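Side-chain contacts in fanconi-associated nuclease 1 homolog (Pseudomonas aeruginosa, PDB 5Y7Q), which is a bacterial homolog of Fanconi-associated nuclease 1, a DNA-binding protein of the VRR-NUC family, modelled here with bound DNA: residues V280-L283 with F284-Q288; R350-P353 with R354-K358. All blocks are in the same frame, centred on the assembly; numbering follows the deposited sequence.

Neither contact closes a loop of any length: each joins successive turns of a single helix, and they follow one another along the chain without nesting or crossing. Interaction 1 comes first, on helix 273-292, where its apolar side meets helices 236-253, 258-264 and 296-304. The chain then runs through helices 311-321 and 325-337 to helix 342-358, which carries interaction 2 and packs against both. Through Arg-350 this last helix also reaches Asp-553 at the start of helix 553-564, in the VRR-NUC part of the chain. The centres of interaction 1 and interaction 2 lie about 25 Å apart. The nearest atoms of interactions 1 and 2 are about 12 Å apart, so the two do not touch.

Interaction 1: V280-L283 with F284-Q288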
loop_
_atom_site.group_PDB
_atom_site.type_symbol
_atom_site.label_atom_id
_atom_site.label_comp_id
_atom_site.label_asym_id
_atom_site.label_seq_id
_atom_site.Cartn_x
_atom_site.Cartn_y
_atom_site.Cartn_z
ATOM N N VAL A 280 -4.612 13.889 5.414
ATOM C CA VAL A 280 -5.687 13.446 6.288
ATOM C C VAL A 280 -5.385 12.052 6.843
ATOM O O VAL A 280 -5.635 11.764 8.026
ATOM C CB VAL A 280 -7.005 13.534 5.488
ATOM C CG1 VAL A 280 -7.563 12.156 5.116
ATOM C CG2 VAL A 280 -8.010 14.467 6.168
ATOM N N LYS A 281 -4.775 11.189 6.020
ATOM C CA LYS A 281 -4.296 9.908 6.517
ATOM C C LYS A 281 -3.273 10.114 7.624
ATOM O O LYS A 281 -3.324 9.451 8.672
ATOM C CB LYS A 281 -3.701 9.088 5.364
ATOM C CG LYS A 281 -3.230 7.689 5.774
ATOM C CD LYS A 281 -2.644 6.893 4.593
ATOM C CE LYS A 281 -2.274 5.444 4.989
ATOM N NZ LYS A 281 -1.452 4.737 3.946
ATOM N N LEU A 282 -2.356 11.061 7.423
ATOM C CA LEU A 282 -1.293 11.261 8.399
ATOM C C LEU A 282 -1.857 11.706 9.745
ATOM O O LEU A 282 -1.519 11.142 10.796
ATOM C CB LEU A 282 -0.311 12.276 7.839
ATOM C CG LEU A 282 1.007 12.539 8.502
ATOM C CD1 LEU A 282 1.848 11.323 8.367
ATOM C CD2 LEU A 282 1.607 13.693 7.759
ATOM N N LEU A 283 -2.731 12.714 9.731
ATOM C CA LEU A 283 -3.460 13.080 10.942
ATOM C C LEU A 283 -4.073 11.857 11.605
ATOM O O LEU A 283 -3.963 11.671 12.827
ATOM C CB LEU A 283 -4.558 14.085 10.618
ATOM C CG LEU A 283 -4.017 15.473 10.346
ATOM C CD1 LEU A 283 -5.180 16.383 10.014
ATOM C CD2 LEU A 283 -3.264 15.969 11.559
ATOM N N PHE A 284 -4.734 11.013 10.808
ATOM C CA PHE A 284 -5.350 9.804 11.352
ATOM C C PHE A 284 -4.343 9.003 12.181
ATOM O O PHE A 284 -4.570 8.737 13.368
ATOM C CB PHE A 284 -5.932 8.969 10.199
ATOM C CG PHE A 284 -6.878 7.873 10.628
ATOM C CD1 PHE A 284 -8.189 8.160 10.943
ATOM C CD2 PHE A 284 -6.460 6.553 10.670
ATOM C CE1 PHE A 284 -9.051 7.154 11.329
ATOM C CE2 PHE A 284 -7.310 5.545 11.056
ATOM C CZ PHE A 284 -8.605 5.839 11.386
ATOM N N GLN A 285 -3.198 8.651 11.586
ATOM C CA GLN A 285 -2.245 7.832 12.327
ATOM C C GLN A 285 -1.748 8.548 13.579
ATOM O O GLN A 285 -1.556 7.913 14.629
ATOM C CB GLN A 285 -1.081 7.443 11.430
ATOM C CG GLN A 285 -1.528 7.102 10.034
ATOM C CD GLN A 285 -0.858 5.867 9.488
ATOM O OE1 GLN A 285 -0.829 5.663 8.277
ATOM N NE2 GLN A 285 -0.314 5.028 10.380
ATOM N N PHE A 286 -1.534 9.868 13.490
ATOM C CA PHE A 286 -1.175 10.625 14.689
ATOM C C PHE A 286 -2.178 10.355 15.798
ATOM O O PHE A 286 -1.807 10.037 16.937
ATOM C CB PHE A 286 -1.125 12.125 14.398
ATOM C CG PHE A 286 0.043 12.547 13.573
ATOM C CD1 PHE A 286 0.999 11.635 13.176
ATOM C CD2 PHE A 286 0.191 13.878 13.201
ATOM C CE1 PHE A 286 2.073 12.038 12.424
ATOM C CE2 PHE A 286 1.260 14.290 12.445
ATOM C CZ PHE A 286 2.205 13.367 12.054
ATOM N N ALA A 287 -3.465 10.455 15.459
ATOM C CA ALA A 287 -4.521 10.207 16.429
ATOM C C ALA A 287 -4.448 8.792 16.991
ATOM O O ALA A 287 -4.573 8.597 18.205
ATOM C CB ALA A 287 -5.876 10.459 15.785
ATOM N N GLN A 288 -4.262 7.788 16.128
ATOM C CA GLN A 288 -4.150 6.421 16.634
ATOM C C GLN A 288 -3.045 6.329 17.665
ATOM O O GLN A 288 -3.238 5.781 18.759
ATOM C CB GLN A 288 -3.891 5.434 15.501
ATOM C CG GLN A 288 -5.127 5.081 14.709
ATOM C CD GLN A 288 -4.915 3.925 13.750
ATOM O OE1 GLN A 288 -3.816 3.723 13.238
ATOM N NE2 GLN A 288 -5.978 3.159 13.496
#
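Leu-282 and Phe-286, one helical turn apart, make the close-packed part of this contact, with Leu-282 CG 3.8 Å from Phe-286 CZ. The aromatic side chain has CG beside its own backbone N (chi1 -72°), which lays the ring back over the preceding turn; the carbonyl O of Leu-282 then sits over one face, offset toward the rim. That same oxygen accepts the backbone bond from Phe-286 N at 3.0 Å. Beyond the pair, the ring meets Phe-252 edge-to-face and touches Leu-258, Leu-261 and Leu-262, while Leu-282 reaches helix 236-253. Leu-283 adds a looser apolar approach, its CD2 4.4 Å from Phe-286 CD2.

The other side is more open to solvent. Lys-281, extended along its whole length, runs alongside Gln-285 and points the same way, bringing its CE to 3.6 Å from Gln-285 OE1. The Gln-285 side chain bends at chi2 (-136°), and its OE1 accepts a hydrogen bond from Arg-249 NH1; Lys-281 contributes its methylenes. Apolar i to i+4 packing inward, with a lysine methylene chain lying beside a glutamine on the more exposed side, is characteristic of an amphipathic helix in an all-helical array, consistent with the TPR-like region of FAN1 proteins.

Interaction 2: R350-P353 with R354-K358; sequences RLLP and RLQGK. With nucleotides of chain D.
Gln-356 N donates to Leu-352 O at 2.8 Å, the shortest polar bond between the two turns, and the Gln-356 side chain folds back along the same path. With CG beside the backbone N (chi1 -64°) and the chain extended beyond it, the amide crosses the end of Leu-352, its OE1 lying against Leu-352 CD1 while NE2 lies near Pro-353 CA. Leu-355 N bonds to Leu-351 O in the same way, at 3.0 Å, and its CG and CD1 lie beside that oxygen; the leucine packs on Ala-328 and Ala-332 of helix 325-337.

The helix is kinked at Pro-353, whose ring nitrogen has no hydrogen to offer the turn before. Across this kink Arg-350 O and Arg-354 N stand 3.7 Å apart, whereas Gly-357 N still closes on Pro-353 O. Packed on helices 311-321 and 325-337, the helix belongs to a run of packed helices, consistent with the TPR-like region of FAN1 proteins, and here it turns two arginines toward the DNA backbone.

Arg-354 does the gripping. Bent at chi3 (66°), it brings its guanidinium edge-on to the DNA of chain D: NH1 donates to O3' of DG1 at 2.9 Å, and NH2 to OP1 of DA2 at 3.0 Å, the latter nearly straight (171°). Its NE forms a salt bridge with Glu-320, so bonds at NE and at the two terminal nitrogens together fix the rotation of the plane, and Leu-351 CD2 rests at the edge by NH2. Arg-350 approaches the same phosphate more loosely, with NH1 3.6 Å from OP2 of DA2 of chain D, while its NH2 forms a salt bridge with Asp-553.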
loop_
_atom_site.group_PDB
_atom_site.type_symbol
_atom_site.label_atom_id
_atom_site.label_comp_id
_atom_site.label_asym_id
_atom_site.label_seq_id
_atom_site.Cartn_x
_atom_site.Cartn_y
_atom_site.Cartn_z
ATOM N N ARG A 350 -23.824 0.563 17.547
ATOM C CA ARG A 350 -23.344 0.182 18.875
ATOM C C ARG A 350 -23.113 1.394 19.771
ATOM O O ARG A 350 -23.432 1.354 20.968
ATOM C CB ARG A 350 -22.056 -0.622 18.775
ATOM C CG ARG A 350 -22.085 -1.742 17.785
ATOM C CD ARG A 350 -20.671 -2.052 17.386
ATOM N NE ARG A 350 -20.609 -3.165 16.460
ATOM C CZ ARG A 350 -19.541 -3.457 15.733
ATOM N NH1 ARG A 350 -18.450 -2.694 15.824
ATOM N NH2 ARG A 350 -19.568 -4.504 14.913
ATOM N N LEU A 351 -22.531 2.468 19.214
ATOM C CA LEU A 351 -22.118 3.605 20.040
ATOM C C LEU A 351 -23.307 4.358 20.601
ATOM O O LEU A 351 -23.367 4.655 21.799
ATOM C CB LEU A 351 -21.262 4.564 19.226
ATOM C CG LEU A 351 -19.801 4.214 19.233
ATOM C CD1 LEU A 351 -19.112 5.114 18.249
ATOM C CD2 LEU A 351 -19.312 4.438 20.634
ATOM N N LEU A 352 -24.235 4.722 19.740
ATOM C CA LEU A 352 -25.379 5.514 20.175
ATOM C C LEU A 352 -26.036 4.982 21.445
ATOM O O LEU A 352 -26.082 5.727 22.432
ATOM C CB LEU A 352 -26.369 5.622 19.010
ATOM C CG LEU A 352 -26.794 7.046 18.738
ATOM C CD1 LEU A 352 -28.261 7.224 19.091
ATOM C CD2 LEU A 352 -25.951 7.969 19.572
ATOM N N PRO A 353 -26.497 3.728 21.525
ATOM C CA PRO A 353 -27.240 3.317 22.728
ATOM C C PRO A 353 -26.390 3.303 23.980
ATOM O O PRO A 353 -26.919 3.506 25.082
ATOM C CB PRO A 353 -27.735 1.902 22.384
ATOM C CG PRO A 353 -27.434 1.706 20.920
ATOM C CD PRO A 353 -26.270 2.592 20.620
ATOM N N ARG A 354 -25.089 3.045 23.847
ATOM C CA ARG A 354 -24.224 3.035 25.017
ATOM C C ARG A 354 -23.991 4.447 25.533
ATOM O O ARG A 354 -23.918 4.665 26.756
ATOM C CB ARG A 354 -22.921 2.348 24.651
ATOM C CG ARG A 354 -21.862 2.435 25.678
ATOM C CD ARG A 354 -20.778 1.475 25.294
ATOM N NE ARG A 354 -20.110 1.881 24.064
ATOM C CZ ARG A 354 -19.549 1.039 23.199
ATOM N NH1 ARG A 354 -19.589 -0.269 23.414
ATOM N NH2 ARG A 354 -18.954 1.503 22.109
ATOM N N LEU A 355 -23.909 5.417 24.615
ATOM C CA LEU A 355 -23.883 6.824 24.993
ATOM C C LEU A 355 -25.214 7.276 25.581
ATOM O O LEU A 355 -25.248 8.039 26.554
ATOM C CB LEU A 355 -23.547 7.670 23.775
ATOM C CG LEU A 355 -22.213 7.312 23.170
ATOM C CD1 LEU A 355 -22.043 8.138 21.951
ATOM C CD2 LEU A 355 -21.113 7.564 24.197
ATOM N N GLN A 356 -26.323 6.862 24.973
ATOM C CA GLN A 356 -27.624 7.192 25.524
ATOM C C GLN A 356 -27.715 6.708 26.958
ATOM O O GLN A 356 -28.165 7.437 27.848
ATOM C CB GLN A 356 -28.721 6.570 24.671
ATOM C CG GLN A 356 -28.780 7.110 23.281
ATOM C CD GLN A 356 -29.820 6.422 22.430
ATOM O OE1 GLN A 356 -30.429 7.047 21.565
ATOM N NE2 GLN A 356 -30.041 5.129 22.675
ATOM N N GLY A 357 -27.269 5.479 27.204
ATOM C CA GLY A 357 -27.279 4.973 28.561
ATOM C C GLY A 357 -26.383 5.784 29.471
ATOM O O GLY A 357 -26.747 6.084 30.611
ATOM N N LYS A 358 -25.207 6.177 28.967
ATOM C CA LYS A 358 -24.294 6.964 29.785
ATOM C C LYS A 358 -24.828 8.356 30.089
ATOM O O LYS A 358 -24.354 8.981 31.037
ATOM C CB LYS A 358 -22.924 7.058 29.118
ATOM C CG LYS A 358 -21.983 5.920 29.502
ATOM C CD LYS A 358 -21.241 5.382 28.287
ATOM C CE LYS A 358 -20.236 4.286 28.645
ATOM N NZ LYS A 358 -20.886 3.052 29.161
ATOM P P DA D 2 -17.748 -2.099 20.568
ATOM O OP1 DA D 2 -17.835 -0.643 20.321
ATOM O OP2 DA D 2 -17.762 -2.996 19.395
ATOM O "O5'" DA D 2 -16.418 -2.421 21.397
ATOM C "C5'" DA D 2 -16.332 -2.107 22.795
ATOM C "C4'" DA D 2 -14.889 -2.088 23.233
ATOM O "O4'" DA D 2 -14.437 -3.453 23.439
ATOM C "C3'" DA D 2 -13.947 -1.493 22.185
ATOM O "O3'" DA D 2 -12.889 -0.789 22.789
ATOM C "C2'" DA D 2 -13.431 -2.720 21.473
ATOM C "C1'" DA D 2 -13.313 -3.691 22.615
ATOM N N9 DA D 2 -13.332 -5.047 22.124
ATOM C C8 DA D 2 -14.229 -5.592 21.250
ATOM N N7 DA D 2 -13.966 -6.832 20.934
ATOM C C5 DA D 2 -12.802 -7.104 21.627
ATOM C C6 DA D 2 -12.007 -8.251 21.721
ATOM N N6 DA D 2 -12.283 -9.384 21.082
ATOM N N1 DA D 2 -10.915 -8.190 22.501
ATOM C C2 DA D 2 -10.640 -7.051 23.146
ATOM N N3 DA D 2 -11.312 -5.907 23.136
ATOM C C4 DA D 2 -12.392 -6.004 22.351
ATOM P P DG D 1 -21.784 -3.694 25.554
ATOM O OP1 DG D 1 -21.769 -2.456 26.369
ATOM O OP2 DG D 1 -22.531 -4.894 26.010
ATOM O "O5'" DG D 1 -22.277 -3.350 24.066
ATOM C "C5'" DG D 1 -21.698 -4.025 22.946
ATOM C "C4'" DG D 1 -20.185 -4.010 23.049
ATOM O "O4'" DG D 1 -19.709 -5.261 23.595
ATOM C "C3'" DG D 1 -19.427 -3.838 21.724
ATOM O "O3'" DG D 1 -18.944 -2.480 21.587
ATOM C "C2'" DG D 1 -18.271 -4.835 21.838
ATOM C "C1'" DG D 1 -18.357 -5.315 23.282
ATOM N N9 DG D 1 -17.839 -6.660 23.412
ATOM C C8 DG D 1 -18.316 -7.799 22.814
ATOM N N7 DG D 1 -17.587 -8.852 23.056
ATOM C C5 DG D 1 -16.544 -8.370 23.833
ATOM C C6 DG D 1 -15.439 -9.045 24.403
ATOM O O6 DG D 1 -15.142 -10.246 24.329
ATOM N N1 DG D 1 -14.622 -8.176 25.120
ATOM C C2 DG D 1 -14.841 -6.824 25.271
ATOM N N2 DG D 1 -13.941 -6.153 26.003
ATOM N N3 DG D 1 -15.872 -6.182 24.746
ATOM C C4 DG D 1 -16.679 -7.017 24.043
#